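Local atomic coordinates of Non-ribosomal peptide synthetase (Methanobrevibacter ruminantium, PDB entry 6VTJ), a protein that probably releases a thioester-bound peptide reductively with NAD(P)H, combining a phosphopantetheine-carrying thiolation domain and a reductase domain of a nonribosomal peptide synthetase. Residues N128-A134 against G152-M157; H141-F146 against A370-L374. One frame throughout, in Å; residues are numbered along the deposited sequence.

Contact 1. Residues N128-A134 against G152-M157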
loop_
_atom_site.group_PDB
_atom_site.type_symbol
_atom_site.label_atom_id
_atom_site.label_comp_id
_atom_site.label_asym_id
_atom_site.label_seq_id
_atom_site.Cartn_x
_atom_site.Cartn_y
_atom_site.Cartn_z
ATOM N N ASN A 128 3.239 -22.161 -14.602
ATOM C CA ASN A 128 1.869 -21.855 -14.230
ATOM C C ASN A 128 1.837 -21.121 -12.898
ATOM O O ASN A 128 2.551 -21.477 -11.958
ATOM C CB ASN A 128 1.042 -23.132 -14.132
ATOM C CG ASN A 128 1.067 -23.940 -15.408
ATOM O OD1 ASN A 128 1.108 -23.392 -16.518
ATOM N ND2 ASN A 128 1.064 -25.252 -15.259
ATOM N N VAL A 129 0.969 -20.121 -12.798
ATOM C CA VAL A 129 0.977 -19.200 -11.666
ATOM C C VAL A 129 -0.279 -19.390 -10.833
ATOM O O VAL A 129 -1.375 -19.539 -11.377
ATOM C CB VAL A 129 1.098 -17.747 -12.159
ATOM C CG1 VAL A 129 0.664 -16.745 -11.054
ATOM C CG2 VAL A 129 2.523 -17.494 -12.642
ATOM N N LEU A 130 -0.114 -19.404 -9.518
ATOM C CA LEU A 130 -1.206 -19.180 -8.580
ATOM C C LEU A 130 -1.159 -17.705 -8.184
ATOM O O LEU A 130 -0.230 -17.271 -7.500
ATOM C CB LEU A 130 -1.075 -20.083 -7.357
ATOM C CG LEU A 130 -2.050 -19.701 -6.243
ATOM C CD1 LEU A 130 -3.452 -19.931 -6.750
ATOM C CD2 LEU A 130 -1.793 -20.473 -4.965
ATOM N N LEU A 131 -2.145 -16.935 -8.625
ATOM C CA LEU A 131 -2.258 -15.521 -8.307
ATOM C C LEU A 131 -3.317 -15.300 -7.229
ATOM O O LEU A 131 -4.489 -15.689 -7.399
ATOM C CB LEU A 131 -2.613 -14.722 -9.564
ATOM C CG LEU A 131 -2.951 -13.245 -9.384
ATOM C CD1 LEU A 131 -1.767 -12.461 -8.803
ATOM C CD2 LEU A 131 -3.390 -12.636 -10.724
ATOM N N THR A 132 -2.910 -14.654 -6.142
ATOM C CA THR A 132 -3.853 -14.160 -5.152
ATOM C C THR A 132 -4.086 -12.679 -5.391
ATOM O O THR A 132 -3.207 -11.972 -5.884
ATOM C CB THR A 132 -3.363 -14.359 -3.704
ATOM O OG1 THR A 132 -2.323 -13.414 -3.397
ATOM C CG2 THR A 132 -2.887 -15.775 -3.451
ATOM N N GLY A 133 -5.277 -12.219 -5.020
ATOM C CA GLY A 133 -5.628 -10.826 -5.166
ATOM C C GLY A 133 -5.960 -10.411 -6.578
ATOM O O GLY A 133 -5.764 -9.241 -6.936
ATOM N N ALA A 134 -6.467 -11.336 -7.399
ATOM C CA ALA A 134 -6.691 -11.032 -8.811
ATOM C C ALA A 134 -7.744 -9.947 -9.029
ATOM O O ALA A 134 -7.825 -9.406 -10.134
ATOM C CB ALA A 134 -7.097 -12.302 -9.562
ATOM N N GLY A 152 1.872 -20.087 -19.859
ATOM C CA GLY A 152 1.269 -21.093 -19.006
ATOM C C GLY A 152 -0.160 -20.782 -18.601
ATOM O O GLY A 152 -0.856 -19.966 -19.209
ATOM N N LYS A 153 -0.606 -21.481 -17.563
ATOM C CA LYS A 153 -1.924 -21.294 -16.973
ATOM C C LYS A 153 -1.813 -20.393 -15.750
ATOM O O LYS A 153 -0.768 -20.346 -15.096
ATOM C CB LYS A 153 -2.531 -22.631 -16.547
ATOM C CG LYS A 153 -3.043 -23.508 -17.668
ATOM C CD LYS A 153 -4.042 -24.522 -17.139
ATOM C CE LYS A 153 -3.417 -25.399 -16.071
ATOM N NZ LYS A 153 -4.287 -26.569 -15.744
ATOM N N ILE A 154 -2.900 -19.701 -15.422
ATOM C CA ILE A 154 -2.939 -18.866 -14.228
ATOM C C ILE A 154 -4.198 -19.191 -13.424
ATOM O O ILE A 154 -5.323 -19.026 -13.912
ATOM C CB ILE A 154 -2.861 -17.369 -14.574
ATOM C CG1 ILE A 154 -2.825 -16.528 -13.298
ATOM C CG2 ILE A 154 -4.022 -16.926 -15.452
ATOM C CD1 ILE A 154 -2.317 -15.128 -13.537
ATOM N N TYR A 155 -4.002 -19.673 -12.206
ATOM C CA TYR A 155 -5.064 -19.923 -11.245
ATOM C C TYR A 155 -5.265 -18.675 -10.399
ATOM O O TYR A 155 -4.312 -18.187 -9.793
ATOM C CB TYR A 155 -4.689 -21.086 -10.327
ATOM C CG TYR A 155 -4.512 -22.423 -11.014
ATOM C CD1 TYR A 155 -3.389 -22.691 -11.789
ATOM C CD2 TYR A 155 -5.466 -23.432 -10.862
ATOM C CE1 TYR A 155 -3.223 -23.933 -12.409
ATOM C CE2 TYR A 155 -5.312 -24.670 -11.476
ATOM C CZ TYR A 155 -4.188 -24.912 -12.249
ATOM O OH TYR A 155 -4.033 -26.135 -12.854
ATOM N N CYS A 156 -6.495 -18.189 -10.313
ATOM C CA CYS A 156 -6.786 -16.960 -9.575
ATOM C C CYS A 156 -7.676 -17.311 -8.399
ATOM O O CYS A 156 -8.820 -17.728 -8.596
ATOM C CB CYS A 156 -7.464 -15.923 -10.465
ATOM S SG CYS A 156 -6.560 -15.550 -11.970
ATOM N N MET A 157 -7.168 -17.126 -7.188
ATOM C CA MET A 157 -7.940 -17.450 -5.993
ATOM C C MET A 157 -8.713 -16.224 -5.513
ATOM O O MET A 157 -8.114 -15.185 -5.219
ATOM C CB MET A 157 -7.036 -17.972 -4.882
ATOM C CG MET A 157 -7.818 -18.680 -3.789
ATOM S SD MET A 157 -6.871 -18.936 -2.277
ATOM C CE MET A 157 -5.654 -20.110 -2.840
HETATM O O HOH W 1 -6.525 -14.153 -7.068
HETATM O O HOH W 2 -6.800 -13.786 -3.353
#
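V129–T132 and I154–M157 run side by side as parallel strands, their axes 4.7 Å apart and 25° askew. The backbone ladder alternates between the two chains: V129 N donates to K153 O, Y155 N to V129 O (2.8 Å), L131 N to Y155 O and M157 N to L131 O (3.0 Å). Ahead of it a side chain continues the pairing, for N128 OD1 accepts K153 N at 2.8 Å, almost straight at hydrogen (178°) although the donor stands above the amide plane.

Beyond the ladder, where the chains diverge, water 1 accepts a hydrogen bond from A134 N and donates to both L131 O and M157 O, and water 2 links G133 N to M157 O.

Apolar contacts lie on both faces. On one, L131 CD2 rests 3.9 Å from I154 CD1, and A134 CB meets C156 CB at 3.7 Å. On the other, L130 crosses Y155 at about a right angle, L130 CD1 to Y155 CB 4.0 Å; the Y155 hydroxyl bonds to K153 NZ and E209.

The pair forms the two strands of a Rossmann-type beta-alpha-beta unit. Helix 137-149, their connection, packs on the V129, L131 and I154 face, while strands 213-216 and 190-194 extend the sheet beyond 129-132 and 154-158 respectively.

Contact 2. Residues H141-F146 against A370-L374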
loop_
_atom_site.group_PDB
_atom_site.type_symbol
_atom_site.label_atom_id
_atom_site.label_comp_id
_atom_site.label_asym_id
_atom_site.label_seq_id
_atom_site.Cartn_x
_atom_site.Cartn_y
_atom_site.Cartn_z
ATOM N N HIS A 141 -4.106 -6.526 -13.135
ATOM C CA HIS A 141 -3.159 -6.179 -14.178
ATOM C C HIS A 141 -2.030 -7.180 -14.283
ATOM O O HIS A 141 -1.494 -7.379 -15.377
ATOM C CB HIS A 141 -2.646 -4.773 -13.928
ATOM C CG HIS A 141 -3.647 -3.726 -14.289
ATOM N ND1 HIS A 141 -4.475 -3.137 -13.359
ATOM C CD2 HIS A 141 -3.997 -3.208 -15.492
ATOM C CE1 HIS A 141 -5.266 -2.268 -13.968
ATOM N NE2 HIS A 141 -5.007 -2.305 -15.265
ATOM N N ILE A 142 -1.666 -7.832 -13.171
ATOM C CA ILE A 142 -0.795 -9.004 -13.270
ATOM C C ILE A 142 -1.458 -10.080 -14.128
ATOM O O ILE A 142 -0.811 -10.705 -14.969
ATOM C CB ILE A 142 -0.429 -9.548 -11.878
ATOM C CG1 ILE A 142 0.438 -8.537 -11.102
ATOM C CG2 ILE A 142 0.249 -10.927 -12.013
ATOM C CD1 ILE A 142 0.777 -8.944 -9.663
ATOM N N LEU A 143 -2.762 -10.307 -13.937
ATOM C CA LEU A 143 -3.450 -11.312 -14.743
ATOM C C LEU A 143 -3.476 -10.896 -16.212
ATOM O O LEU A 143 -3.227 -11.712 -17.115
ATOM C CB LEU A 143 -4.867 -11.520 -14.210
ATOM C CG LEU A 143 -5.885 -12.205 -15.125
ATOM C CD1 LEU A 143 -5.422 -13.618 -15.412
ATOM C CD2 LEU A 143 -7.262 -12.220 -14.483
ATOM N N TYR A 144 -3.792 -9.632 -16.467
ATOM C CA TYR A 144 -3.732 -9.093 -17.822
ATOM C C TYR A 144 -2.379 -9.353 -18.477
ATOM O O TYR A 144 -2.303 -9.950 -19.557
ATOM C CB TYR A 144 -4.022 -7.601 -17.782
ATOM C CG TYR A 144 -4.078 -6.956 -19.141
ATOM C CD1 TYR A 144 -5.178 -7.142 -19.968
ATOM C CD2 TYR A 144 -3.038 -6.155 -19.595
ATOM C CE1 TYR A 144 -5.244 -6.562 -21.206
ATOM C CE2 TYR A 144 -3.096 -5.563 -20.834
ATOM C CZ TYR A 144 -4.207 -5.766 -21.638
ATOM O OH TYR A 144 -4.282 -5.189 -22.886
ATOM N N GLU A 145 -1.290 -8.931 -17.824
ATOM C CA GLU A 145 0.023 -9.098 -18.437
ATOM C C GLU A 145 0.399 -10.564 -18.576
ATOM O O GLU A 145 1.115 -10.934 -19.517
ATOM C CB GLU A 145 1.105 -8.368 -17.638
ATOM C CG GLU A 145 0.966 -6.857 -17.617
ATOM C CD GLU A 145 1.094 -6.204 -18.998
ATOM O OE1 GLU A 145 1.836 -6.736 -19.867
ATOM O OE2 GLU A 145 0.447 -5.145 -19.199
ATOM N N PHE A 146 -0.048 -11.417 -17.655
ATOM C CA PHE A 146 0.267 -12.834 -17.789
ATOM C C PHE A 146 -0.398 -13.401 -19.034
ATOM O O PHE A 146 0.229 -14.121 -19.812
ATOM C CB PHE A 146 -0.169 -13.608 -16.541
ATOM C CG PHE A 146 0.201 -15.069 -16.581
ATOM C CD1 PHE A 146 -0.622 -15.994 -17.220
ATOM C CD2 PHE A 146 1.387 -15.516 -16.011
ATOM C CE1 PHE A 146 -0.268 -17.350 -17.269
ATOM C CE2 PHE A 146 1.742 -16.869 -16.059
ATOM C CZ PHE A 146 0.911 -17.781 -16.689
ATOM N N ALA A 370 2.960 -4.371 -13.281
ATOM C CA ALA A 370 2.677 -5.791 -13.512
ATOM C C ALA A 370 3.697 -6.427 -14.465
ATOM O O ALA A 370 4.157 -7.561 -14.231
ATOM C CB ALA A 370 1.253 -5.962 -14.046
ATOM N N LYS A 371 4.057 -5.721 -15.543
ATOM C CA LYS A 371 5.128 -6.215 -16.411
ATOM C C LYS A 371 6.419 -6.449 -15.632
ATOM O O LYS A 371 7.092 -7.467 -15.822
ATOM C CB LYS A 371 5.397 -5.237 -17.553
ATOM C CG LYS A 371 4.295 -5.131 -18.582
ATOM C CD LYS A 371 4.773 -4.307 -19.757
ATOM C CE LYS A 371 3.623 -3.681 -20.519
ATOM N NZ LYS A 371 4.148 -2.909 -21.693
ATOM N N GLY A 372 6.788 -5.513 -14.762
ATOM C CA GLY A 372 8.018 -5.664 -14.010
ATOM C C GLY A 372 7.967 -6.787 -12.994
ATOM O O GLY A 372 8.993 -7.418 -12.713
ATOM N N ILE A 373 6.784 -7.051 -12.427
ATOM C CA ILE A 373 6.641 -8.175 -11.503
ATOM C C ILE A 373 6.853 -9.479 -12.248
ATOM O O ILE A 373 7.578 -10.374 -11.791
ATOM C CB ILE A 373 5.270 -8.130 -10.811
ATOM C CG1 ILE A 373 5.292 -7.074 -9.705
ATOM C CG2 ILE A 373 4.895 -9.493 -10.242
ATOM C CD1 ILE A 373 3.910 -6.602 -9.313
ATOM N N LEU A 374 6.243 -9.591 -13.426
ATOM C CA LEU A 374 6.418 -10.801 -14.214
ATOM C C LEU A 374 7.868 -10.986 -14.641
ATOM O O LEU A 374 8.363 -12.116 -14.679
ATOM C CB LEU A 374 5.494 -10.769 -15.426
ATOM C CG LEU A 374 4.025 -10.911 -15.054
ATOM C CD1 LEU A 374 3.185 -11.076 -16.319
ATOM C CD2 LEU A 374 3.808 -12.083 -14.099
#
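H141 offers A370 mainly its backbone: the methyl CB of A370 sits 3.4 Å from H141 O, which already accepts E145 N within its own helix. The imidazole leads away to other partners, ND1 to F137 O and NE2 to R324. The small A370 allows a locally close approach, I142 CA to A370 CA 4.7 Å.

I142 reaches over the same methyl with CG1, and its extended CG1 branch carries CD1 on to I373 CD1 at 3.9 Å, the two side chains crossing at about a right angle. Its other branch, CG2, lies anti to the backbone N and faces L374 CD2.

One turn on, E145 points toward the second helix. With CG anti to the carbonyl carbon (chi1 -65°), E145 lays CG against A370 CB (3.7 Å); the bend at chi2 (-63°) then carries the carboxylate across the K371 aliphatic chain at a slant, E145 OE1 lying 3.2 Å from K371 CG. E145 OE1 and K371 NZ, 4.8 Å apart, do not meet directly, though their opposite charges probably still attract; the ammonium of K371 makes a cation-pi contact with Y368.

At F146 the nearest approach is to the backbone, L374 CD1 standing 3.5 Å from F146 N, with F146 CB and E145 CB also near that methyl.

The short helical segments cross at -66° with axes 8.9 Å apart. Helix 366-376 packs against helix 137-149, whose I142, L143 and F146 rest on strands 129-132 and 154-158; L126 touches both F146 and L374.

The contacts lie in successive layers of the reductase's Rossmann-type core, their centres 11 Å apart. Contact 1 pairs two strands of the central sheet, and helix 137-149, which connects those strands, supplies one side of contact 2. F146 and L143, with I142 on L131, join them: F146 CE2 packs on V129 CG2 at 3.6 Å, and L143 CD1 meets I154 CG2 at the same distance. In sequence the segments alternate, 128-134, 141-146, 152-157 and then 370-374, more than 200 residues later. The beta-alpha-beta unit is thereby joined to helix 366-376, which directly follows strand 360-365 of the same sheet, tying early and late portions of the domain together.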